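Probable ABC transporter extracellular-binding protein yckB (Bacillus subtilis, PDB 2IEE) probably binds solute at the cell surface as the extracellular receptor of an ABC-type, binding-protein-dependent transport system. Local coordinates at residues Phe101-Gly112 with Lys203-Lys214; Lys68-Leu76 with Gln83-Ile91. All coordinates share one frame; numbering follows the deposited sequence.

Contact 1 is the more deeply buried: it runs along antiparallel strands that leave one lobe and head toward the other, and is held mainly by backbone hydrogen bonds with a few polar side chains added. Contact 2 is partly buried and stays within the first lobe, where 68-76, ending in the first turn of helix 75-81, meets 83-91, which follows that helix, by van der Waals packing, mostly of apolar side chains, with no hydrogen bond between them. No strand is shared; their centres lie about 15 Å apart. Asp-90 forms a salt bridge with Lys-108, and Ala-87 N probably donates to Val-212 O. Leu-76 touches both, packing on Ile-91 and on Val-212.

Contact 1: residues Phe101-Gly112 with Lys203-Lys214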
loop_
_atom_site.group_PDB
_atom_site.type_symbol
_atom_site.label_atom_id
_atom_site.label_comp_id
_atom_site.label_asym_id
_atom_site.label_seq_id
_atom_site.Cartn_x
_atom_site.Cartn_y
_atom_site.Cartn_z
ATOM N N PHE A 101 -11.621 -0.739 -15.616
ATOM C CA PHE A 101 -10.494 -1.666 -15.735
ATOM C C PHE A 101 -10.795 -3.067 -15.222
ATOM O O PHE A 101 -11.844 -3.324 -14.636
ATOM C CB PHE A 101 -9.300 -1.133 -14.944
ATOM C CG PHE A 101 -8.809 0.202 -15.405
ATOM C CD1 PHE A 101 -8.029 0.311 -16.550
ATOM C CD2 PHE A 101 -9.110 1.353 -14.684
ATOM C CE1 PHE A 101 -7.550 1.552 -16.977
ATOM C CE2 PHE A 101 -8.640 2.599 -15.098
ATOM C CZ PHE A 101 -7.856 2.694 -16.249
ATOM N N ALA A 102 -9.847 -3.969 -15.440
ATOM C CA ALA A 102 -9.971 -5.337 -14.964
ATOM C C ALA A 102 -8.922 -5.532 -13.873
ATOM O O ALA A 102 -7.727 -5.376 -14.115
ATOM C CB ALA A 102 -9.729 -6.313 -16.093
ATOM N N PHE A 103 -9.374 -5.860 -12.670
ATOM C CA PHE A 103 -8.470 -6.085 -11.550
ATOM C C PHE A 103 -8.225 -7.572 -11.354
ATOM O O PHE A 103 -9.055 -8.406 -11.716
ATOM C CB PHE A 103 -9.076 -5.548 -10.254
ATOM C CG PHE A 103 -8.957 -4.069 -10.084
ATOM C CD1 PHE A 103 -7.775 -3.504 -9.624
ATOM C CD2 PHE A 103 -10.049 -3.242 -10.322
ATOM C CE1 PHE A 103 -7.683 -2.135 -9.393
ATOM C CE2 PHE A 103 -9.972 -1.874 -10.098
ATOM C CZ PHE A 103 -8.786 -1.319 -9.629
ATOM N N SER A 104 -7.080 -7.901 -10.771
ATOM C CA SER A 104 -6.774 -9.285 -10.462
ATOM C C SER A 104 -7.425 -9.449 -9.094
ATOM O O SER A 104 -7.964 -8.486 -8.550
ATOM C CB SER A 104 -5.268 -9.486 -10.317
ATOM O OG SER A 104 -4.759 -8.749 -9.207
ATOM N N THR A 105 -7.401 -10.654 -8.542
ATOM C CA THR A 105 -7.945 -10.845 -7.212
ATOM C C THR A 105 -6.999 -10.003 -6.355
ATOM O O THR A 105 -5.856 -9.767 -6.741
ATOM C CB THR A 105 -7.884 -12.323 -6.782
ATOM O OG1 THR A 105 -6.606 -12.870 -7.131
ATOM C CG2 THR A 105 -8.986 -13.128 -7.478
ATOM N N PRO A 106 -7.464 -9.518 -5.197
ATOM C CA PRO A 106 -6.597 -8.697 -4.346
ATOM C C PRO A 106 -5.467 -9.490 -3.687
ATOM O O PRO A 106 -5.619 -10.678 -3.409
ATOM C CB PRO A 106 -7.562 -8.127 -3.303
ATOM C CG PRO A 106 -8.941 -8.283 -3.938
ATOM C CD PRO A 106 -8.823 -9.605 -4.641
ATOM N N TYR A 107 -4.333 -8.834 -3.455
ATOM C CA TYR A 107 -3.218 -9.490 -2.783
ATOM C C TYR A 107 -2.748 -8.715 -1.547
ATOM O O TYR A 107 -1.700 -9.010 -0.969
ATOM C CB TYR A 107 -2.052 -9.765 -3.745
ATOM C CG TYR A 107 -1.776 -8.726 -4.806
ATOM C CD1 TYR A 107 -1.233 -7.490 -4.480
ATOM C CD2 TYR A 107 -1.992 -9.014 -6.154
ATOM C CE1 TYR A 107 -0.902 -6.566 -5.466
ATOM C CE2 TYR A 107 -1.662 -8.096 -7.153
ATOM C CZ TYR A 107 -1.118 -6.875 -6.800
ATOM O OH TYR A 107 -0.773 -5.960 -7.769
ATOM N N LYS A 108 -3.538 -7.724 -1.145
ATOM C CA LYS A 108 -3.252 -6.939 0.051
ATOM C C LYS A 108 -4.530 -6.296 0.570
ATOM O O LYS A 108 -5.285 -5.692 -0.187
ATOM C CB LYS A 108 -2.196 -5.854 -0.206
ATOM C CG LYS A 108 -1.870 -5.031 1.048
ATOM C CD LYS A 108 -0.482 -4.382 1.000
ATOM C CE LYS A 108 -0.440 -3.164 0.089
ATOM N NZ LYS A 108 -1.264 -2.042 0.609
ATOM N N TYR A 109 -4.766 -6.452 1.868
ATOM C CA TYR A 109 -5.932 -5.880 2.522
ATOM C C TYR A 109 -5.406 -5.063 3.694
ATOM O O TYR A 109 -4.517 -5.507 4.419
ATOM C CB TYR A 109 -6.859 -6.983 3.037
ATOM C CG TYR A 109 -7.373 -7.914 1.959
ATOM C CD1 TYR A 109 -6.541 -8.867 1.377
ATOM C CD2 TYR A 109 -8.696 -7.841 1.525
ATOM C CE1 TYR A 109 -7.016 -9.732 0.390
ATOM C CE2 TYR A 109 -9.182 -8.701 0.536
ATOM C CZ TYR A 109 -8.337 -9.640 -0.023
ATOM O OH TYR A 109 -8.809 -10.490 -0.993
ATOM N N SER A 110 -5.945 -3.869 3.879
ATOM C CA SER A 110 -5.489 -3.027 4.963
ATOM C C SER A 110 -6.571 -2.022 5.327
ATOM O O SER A 110 -7.713 -2.121 4.870
ATOM C CB SER A 110 -4.203 -2.305 4.545
ATOM O OG SER A 110 -3.604 -1.632 5.642
ATOM N N TYR A 111 -6.194 -1.074 6.172
ATOM C CA TYR A 111 -7.074 -0.010 6.632
ATOM C C TYR A 111 -6.190 1.024 7.338
ATOM O O TYR A 111 -5.034 0.745 7.649
ATOM C CB TYR A 111 -8.144 -0.566 7.586
ATOM C CG TYR A 111 -7.609 -1.416 8.711
ATOM C CD1 TYR A 111 -7.001 -0.841 9.822
ATOM C CD2 TYR A 111 -7.700 -2.802 8.656
ATOM C CE1 TYR A 111 -6.494 -1.631 10.859
ATOM C CE2 TYR A 111 -7.196 -3.602 9.678
ATOM C CZ TYR A 111 -6.595 -3.013 10.775
ATOM O OH TYR A 111 -6.103 -3.817 11.781
ATOM N N GLY A 112 -6.726 2.215 7.571
ATOM C CA GLY A 112 -5.948 3.246 8.228
ATOM C C GLY A 112 -5.973 3.148 9.743
ATOM O O GLY A 112 -6.902 2.589 10.323
ATOM N N LYS A 203 -9.712 2.439 13.757
ATOM C CA LYS A 203 -9.533 1.727 12.492
ATOM C C LYS A 203 -10.536 2.371 11.531
ATOM O O LYS A 203 -11.713 2.497 11.856
ATOM C CB LYS A 203 -9.854 0.234 12.651
ATOM C CG LYS A 203 -8.990 -0.525 13.661
ATOM C CD LYS A 203 -9.485 -1.967 13.808
ATOM C CE LYS A 203 -8.569 -2.814 14.703
ATOM N NZ LYS A 203 -8.454 -2.280 16.086
ATOM N N TYR A 204 -10.075 2.785 10.356
ATOM C CA TYR A 204 -10.963 3.437 9.408
ATOM C C TYR A 204 -10.584 3.198 7.951
ATOM O O TYR A 204 -9.438 2.881 7.627
ATOM C CB TYR A 204 -10.980 4.949 9.659
ATOM C CG TYR A 204 -9.591 5.548 9.631
ATOM C CD1 TYR A 204 -8.764 5.466 10.747
ATOM C CD2 TYR A 204 -9.067 6.098 8.463
ATOM C CE1 TYR A 204 -7.456 5.905 10.705
ATOM C CE2 TYR A 204 -7.746 6.541 8.409
ATOM C CZ TYR A 204 -6.946 6.433 9.536
ATOM O OH TYR A 204 -5.624 6.800 9.496
HETATM N N MSE A 205 -11.574 3.363 7.083
HETATM C CA MSE A 205 -11.397 3.230 5.645
HETATM C C MSE A 205 -10.717 1.959 5.149
HETATM O O MSE A 205 -9.582 2.005 4.671
HETATM C CB MSE A 205 -10.615 4.432 5.121
HETATM C CG MSE A 205 -10.544 4.499 3.608
HETATM SE SE MSE A 205 -9.013 5.505 3.027
HETATM C CE MSE A 205 -9.250 7.042 4.183
ATOM N N PRO A 206 -11.405 0.812 5.233
ATOM C CA PRO A 206 -10.798 -0.435 4.761
ATOM C C PRO A 206 -10.453 -0.303 3.274
ATOM O O PRO A 206 -11.080 0.473 2.556
ATOM C CB PRO A 206 -11.890 -1.467 5.018
ATOM C CG PRO A 206 -13.151 -0.670 4.818
ATOM C CD PRO A 206 -12.830 0.618 5.553
ATOM N N ASN A 207 -9.454 -1.052 2.819
ATOM C CA ASN A 207 -9.035 -0.991 1.425
ATOM C C ASN A 207 -8.277 -2.247 1.019
ATOM O O ASN A 207 -7.778 -2.986 1.872
ATOM C CB ASN A 207 -8.152 0.250 1.201
ATOM C CG ASN A 207 -6.915 0.279 2.114
ATOM O OD1 ASN A 207 -5.943 -0.456 1.906
ATOM N ND2 ASN A 207 -6.954 1.131 3.127
ATOM N N LYS A 208 -8.212 -2.491 -0.285
ATOM C CA LYS A 208 -7.506 -3.638 -0.834
ATOM C C LYS A 208 -6.886 -3.250 -2.167
ATOM O O LYS A 208 -7.428 -2.411 -2.893
ATOM C CB LYS A 208 -8.454 -4.828 -1.014
ATOM C CG LYS A 208 -9.674 -4.583 -1.895
ATOM C CD LYS A 208 -10.628 -5.777 -1.802
ATOM C CE LYS A 208 -11.954 -5.530 -2.511
ATOM N NZ LYS A 208 -12.879 -6.694 -2.345
ATOM N N GLN A 209 -5.742 -3.852 -2.479
ATOM C CA GLN A 209 -5.034 -3.559 -3.720
ATOM C C GLN A 209 -4.880 -4.789 -4.610
ATOM O O GLN A 209 -4.805 -5.928 -4.135
ATOM C CB GLN A 209 -3.650 -2.976 -3.416
ATOM C CG GLN A 209 -3.667 -1.695 -2.610
ATOM C CD GLN A 209 -4.134 -1.910 -1.187
ATOM O OE1 GLN A 209 -3.603 -2.756 -0.476
ATOM N NE2 GLN A 209 -5.125 -1.134 -0.761
ATOM N N ALA A 210 -4.824 -4.547 -5.913
ATOM C CA ALA A 210 -4.697 -5.627 -6.879
ATOM C C ALA A 210 -4.052 -5.113 -8.149
ATOM O O ALA A 210 -3.848 -3.907 -8.304
ATOM C CB ALA A 210 -6.085 -6.205 -7.200
ATOM N N LEU A 211 -3.744 -6.029 -9.062
ATOM C CA LEU A 211 -3.135 -5.666 -10.332
ATOM C C LEU A 211 -4.187 -5.062 -11.261
ATOM O O LEU A 211 -5.289 -5.598 -11.403
ATOM C CB LEU A 211 -2.515 -6.895 -10.991
ATOM C CG LEU A 211 -1.706 -6.598 -12.254
ATOM C CD1 LEU A 211 -0.413 -5.863 -11.880
ATOM C CD2 LEU A 211 -1.405 -7.907 -12.983
ATOM N N VAL A 212 -3.836 -3.954 -11.900
ATOM C CA VAL A 212 -4.757 -3.265 -12.800
ATOM C C VAL A 212 -4.423 -3.496 -14.271
ATOM O O VAL A 212 -3.282 -3.316 -14.699
ATOM C CB VAL A 212 -4.740 -1.740 -12.548
ATOM C CG1 VAL A 212 -5.889 -1.082 -13.283
ATOM C CG2 VAL A 212 -4.818 -1.450 -11.050
HETATM N N MSE A 213 -5.417 -3.911 -15.045
HETATM C CA MSE A 213 -5.203 -4.119 -16.468
HETATM C C MSE A 213 -6.421 -3.720 -17.292
HETATM O O MSE A 213 -7.510 -3.496 -16.752
HETATM C CB MSE A 213 -4.768 -5.571 -16.747
HETATM C CG MSE A 213 -5.591 -6.661 -16.092
HETATM SE SE MSE A 213 -4.569 -8.284 -15.629
HETATM C CE MSE A 213 -5.219 -8.452 -13.816
ATOM N N LYS A 214 -6.219 -3.586 -18.598
ATOM C CA LYS A 214 -7.287 -3.196 -19.514
ATOM C C LYS A 214 -8.464 -4.140 -19.298
ATOM O O LYS A 214 -8.296 -5.354 -19.303
ATOM C CB LYS A 214 -6.773 -3.290 -20.955
ATOM C CG LYS A 214 -7.555 -2.492 -21.984
ATOM C CD LYS A 214 -6.877 -2.609 -23.346
ATOM C CE LYS A 214 -7.632 -1.864 -24.431
ATOM N NZ LYS A 214 -7.032 -2.123 -25.778
#
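The paired strands connecting the two lobes of this type II periplasmic-binding-protein fold set Tyr-109 opposite Lys-208 and Ser-110 opposite Asn-207, with a beta bulge before Gly-112. Between Phe-103 and Lys-108 the regular pairing is interrupted; backbone bonds from Ser-104 N to Leu-211 O and from Tyr-107 N to Gln-209 O remain, and side chains add to them. Ser-104 OG accepts the Leu-211 N-H at 2.9 Å and donates to Thr-105 O, fixing the hydroxyl. Beside it the Tyr-107 ring lays one face over Ala-210 CA, 4.0 Å from its centroid, while its OH bonds to Glu-50. Lys-108 bends at chi3 and chi4 (76° and 67°), which brings NZ to 2.7 Å from Gln-209 OE1, well above the carbonyl plane; Asp-90 is its second partner. Gln-209 NE2 donates to Asn-207 OD1 and to Asp-92. Gly-112 CA sits 3.8 Å from the centroid of the Tyr-204 ring, over its face, where any side chain would clash. Phe-103 CE1 packs alongside Val-212 CG2 at 3.4 Å. Around the paired strands, Phe-101 and Val-212 rest on helix 75-81, Ser-104 and Met-213 on helix 218-234, and Tyr-204 on helix 142-149, while Ser-110 OG bonds to Asp-180 of strand 176-180.

Contact 2: residues Lys68-Leu76 with Gln83-Ile91; sequences KEMGIDGML and QVDAAANDI
Met-75, a selenomethionine in the first turn of helix 75-81, crosses Asn-89 at about a right angle, its SE 3.6 Å from Asn-89 CB. With CG anti to the backbone N (chi1 -166°), the same side chain touches Ala-87, CG to CB 3.8 Å, before bending at chi3. Ile-72 lays CD1 against the amide end of Asn-89, and that methyl also comes within 4.3 Å of Ile-91 CG1. A glycine in place of Asn-89 would probably open a gap beside Met-75 SE and Ile-72 CD1 and let both groups shift. At the other end Met-70 and Val-84 meet tip to tip, CE to CG1 4.0 Å. These residues belong to a beta-alpha-beta crossover: strand 64-69 leads through helix 75-81 to strand 86-87, with strand 22-27 lying between the two in the parallel sheet. Met-75 packs on Ala-26 of that middle strand, and Thr-27 takes part in backbone bonding to Lys-68 and Met-70 and bonds through OG1 to Ala-88 O. With no hydrogen bond joining 68-76 directly to 83-91, the fit between them depends on van der Waals packing, and the middle strand supplies polar links to both.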
loop_
_atom_site.group_PDB
_atom_site.type_symbol
_atom_site.label_atom_id
_atom_site.label_comp_id
_atom_site.label_asym_id
_atom_site.label_seq_id
_atom_site.Cartn_x
_atom_site.Cartn_y
_atom_site.Cartn_z
ATOM N N LYS A 68 8.111 -0.807 -15.895
ATOM C CA LYS A 68 8.261 0.550 -16.390
ATOM C C LYS A 68 7.935 1.484 -15.238
ATOM O O LYS A 68 6.794 1.548 -14.780
ATOM C CB LYS A 68 7.304 0.809 -17.557
ATOM C CG LYS A 68 7.647 0.056 -18.835
ATOM C CD LYS A 68 9.029 0.433 -19.353
ATOM C CE LYS A 68 9.343 -0.290 -20.655
ATOM N NZ LYS A 68 10.731 -0.017 -21.129
ATOM N N GLU A 69 8.947 2.200 -14.768
ATOM C CA GLU A 69 8.778 3.123 -13.662
ATOM C C GLU A 69 8.243 4.461 -14.141
ATOM O O GLU A 69 8.784 5.052 -15.072
ATOM C CB GLU A 69 10.113 3.315 -12.951
ATOM C CG GLU A 69 10.638 2.032 -12.332
ATOM C CD GLU A 69 12.000 2.206 -11.708
ATOM O OE1 GLU A 69 12.215 3.240 -11.042
ATOM O OE2 GLU A 69 12.852 1.309 -11.871
HETATM N N MSE A 70 7.178 4.926 -13.493
HETATM C CA MSE A 70 6.545 6.195 -13.837
HETATM C C MSE A 70 5.655 6.667 -12.686
HETATM O O MSE A 70 5.329 5.891 -11.787
HETATM C CB MSE A 70 5.694 6.027 -15.102
HETATM C CG MSE A 70 4.583 4.994 -14.957
HETATM SE SE MSE A 70 3.477 4.789 -16.530
HETATM C CE MSE A 70 4.634 3.626 -17.550
ATOM N N GLY A 71 5.264 7.937 -12.721
ATOM C CA GLY A 71 4.406 8.469 -11.678
ATOM C C GLY A 71 3.035 7.821 -11.725
ATOM O O GLY A 71 2.655 7.238 -12.742
ATOM N N ILE A 72 2.289 7.920 -10.630
ATOM C CA ILE A 72 0.958 7.331 -10.570
ATOM C C ILE A 72 0.070 7.962 -11.641
ATOM O O ILE A 72 -0.828 7.317 -12.184
ATOM C CB ILE A 72 0.315 7.544 -9.178
ATOM C CG1 ILE A 72 -1.028 6.810 -9.097
ATOM C CG2 ILE A 72 0.121 9.026 -8.916
ATOM C CD1 ILE A 72 -0.910 5.295 -9.136
ATOM N N ASP A 73 0.335 9.228 -11.948
ATOM C CA ASP A 73 -0.435 9.948 -12.950
ATOM C C ASP A 73 -0.125 9.435 -14.352
ATOM O O ASP A 73 1.035 9.261 -14.715
ATOM C CB ASP A 73 -0.131 11.447 -12.871
ATOM C CG ASP A 73 -0.891 12.248 -13.908
ATOM O OD1 ASP A 73 -2.141 12.158 -13.930
ATOM O OD2 ASP A 73 -0.244 12.970 -14.700
ATOM N N GLY A 74 -1.171 9.196 -15.136
ATOM C CA GLY A 74 -0.984 8.709 -16.490
ATOM C C GLY A 74 -0.717 7.218 -16.553
ATOM O O GLY A 74 -0.642 6.634 -17.633
HETATM N N MSE A 75 -0.573 6.601 -15.387
HETATM C CA MSE A 75 -0.310 5.174 -15.309
HETATM C C MSE A 75 -1.511 4.408 -15.847
HETATM O O MSE A 75 -1.372 3.537 -16.704
HETATM C CB MSE A 75 -0.034 4.780 -13.856
HETATM C CG MSE A 75 0.587 3.408 -13.676
HETATM SE SE MSE A 75 1.109 3.103 -11.831
HETATM C CE MSE A 75 2.837 3.970 -11.842
ATOM N N LEU A 76 -2.694 4.742 -15.343
ATOM C CA LEU A 76 -3.919 4.086 -15.782
ATOM C C LEU A 76 -4.146 4.349 -17.266
ATOM O O LEU A 76 -4.692 3.505 -17.978
ATOM C CB LEU A 76 -5.110 4.608 -14.977
ATOM C CG LEU A 76 -5.099 4.338 -13.473
ATOM C CD1 LEU A 76 -6.147 5.201 -12.799
ATOM C CD2 LEU A 76 -5.362 2.868 -13.205
ATOM N N GLN A 83 0.099 1.015 -23.668
ATOM C CA GLN A 83 1.507 1.328 -23.443
ATOM C C GLN A 83 2.128 0.238 -22.565
ATOM O O GLN A 83 3.256 -0.198 -22.791
ATOM C CB GLN A 83 1.624 2.688 -22.755
ATOM C CG GLN A 83 3.030 3.259 -22.703
ATOM C CD GLN A 83 3.078 4.609 -22.006
ATOM O OE1 GLN A 83 2.331 5.527 -22.356
ATOM N NE2 GLN A 83 3.960 4.740 -21.017
ATOM N N VAL A 84 1.377 -0.197 -21.563
ATOM C CA VAL A 84 1.831 -1.244 -20.663
ATOM C C VAL A 84 0.718 -2.277 -20.577
ATOM O O VAL A 84 -0.425 -1.980 -20.920
ATOM C CB VAL A 84 2.103 -0.685 -19.258
ATOM C CG1 VAL A 84 3.283 0.268 -19.298
ATOM C CG2 VAL A 84 0.866 0.025 -18.741
ATOM N N ASP A 85 1.047 -3.484 -20.126
ATOM C CA ASP A 85 0.056 -4.550 -20.004
ATOM C C ASP A 85 -0.712 -4.479 -18.688
ATOM O O ASP A 85 -1.827 -4.999 -18.573
ATOM C CB ASP A 85 0.728 -5.921 -20.112
ATOM C CG ASP A 85 1.465 -6.111 -21.424
ATOM O OD1 ASP A 85 0.888 -5.803 -22.484
ATOM O OD2 ASP A 85 2.620 -6.579 -21.396
ATOM N N ALA A 86 -0.119 -3.837 -17.689
ATOM C CA ALA A 86 -0.761 -3.724 -16.395
ATOM C C ALA A 86 -0.045 -2.702 -15.536
ATOM O O ALA A 86 1.055 -2.262 -15.863
ATOM C CB ALA A 86 -0.762 -5.081 -15.698
ATOM N N ALA A 87 -0.686 -2.325 -14.436
ATOM C CA ALA A 87 -0.116 -1.365 -13.502
ATOM C C ALA A 87 -0.206 -1.953 -12.093
ATOM O O ALA A 87 -1.266 -2.431 -11.675
ATOM C CB ALA A 87 -0.875 -0.050 -13.575
ATOM N N ALA A 88 0.914 -1.933 -11.380
ATOM C CA ALA A 88 0.983 -2.456 -10.018
ATOM C C ALA A 88 1.566 -1.349 -9.154
ATOM O O ALA A 88 2.778 -1.145 -9.122
ATOM C CB ALA A 88 1.881 -3.687 -9.971
ATOM N N ASN A 89 0.706 -0.629 -8.450
ATOM C CA ASN A 89 1.190 0.472 -7.643
ATOM C C ASN A 89 0.278 0.771 -6.465
ATOM O O ASN A 89 -0.193 1.895 -6.319
ATOM C CB ASN A 89 1.324 1.721 -8.522
ATOM C CG ASN A 89 2.214 2.786 -7.899
ATOM O OD1 ASN A 89 1.922 3.979 -7.982
ATOM N ND2 ASN A 89 3.318 2.357 -7.286
ATOM N N ASP A 90 0.012 -0.238 -5.642
ATOM C CA ASP A 90 -0.819 -0.054 -4.461
ATOM C C ASP A 90 -2.154 0.619 -4.811
ATOM O O ASP A 90 -2.658 1.454 -4.061
ATOM C CB ASP A 90 -0.041 0.800 -3.451
ATOM C CG ASP A 90 -0.476 0.563 -2.021
ATOM O OD1 ASP A 90 -0.538 -0.616 -1.601
ATOM O OD2 ASP A 90 -0.740 1.556 -1.314
ATOM N N ILE A 91 -2.729 0.240 -5.948
ATOM C CA ILE A 91 -3.984 0.825 -6.394
ATOM C C ILE A 91 -5.191 0.120 -5.781
ATOM O O ILE A 91 -5.367 -1.088 -5.939
ATOM C CB ILE A 91 -4.074 0.777 -7.925
ATOM C CG1 ILE A 91 -2.832 1.444 -8.521
ATOM C CG2 ILE A 91 -5.331 1.484 -8.397
ATOM C CD1 ILE A 91 -2.711 1.311 -10.017
#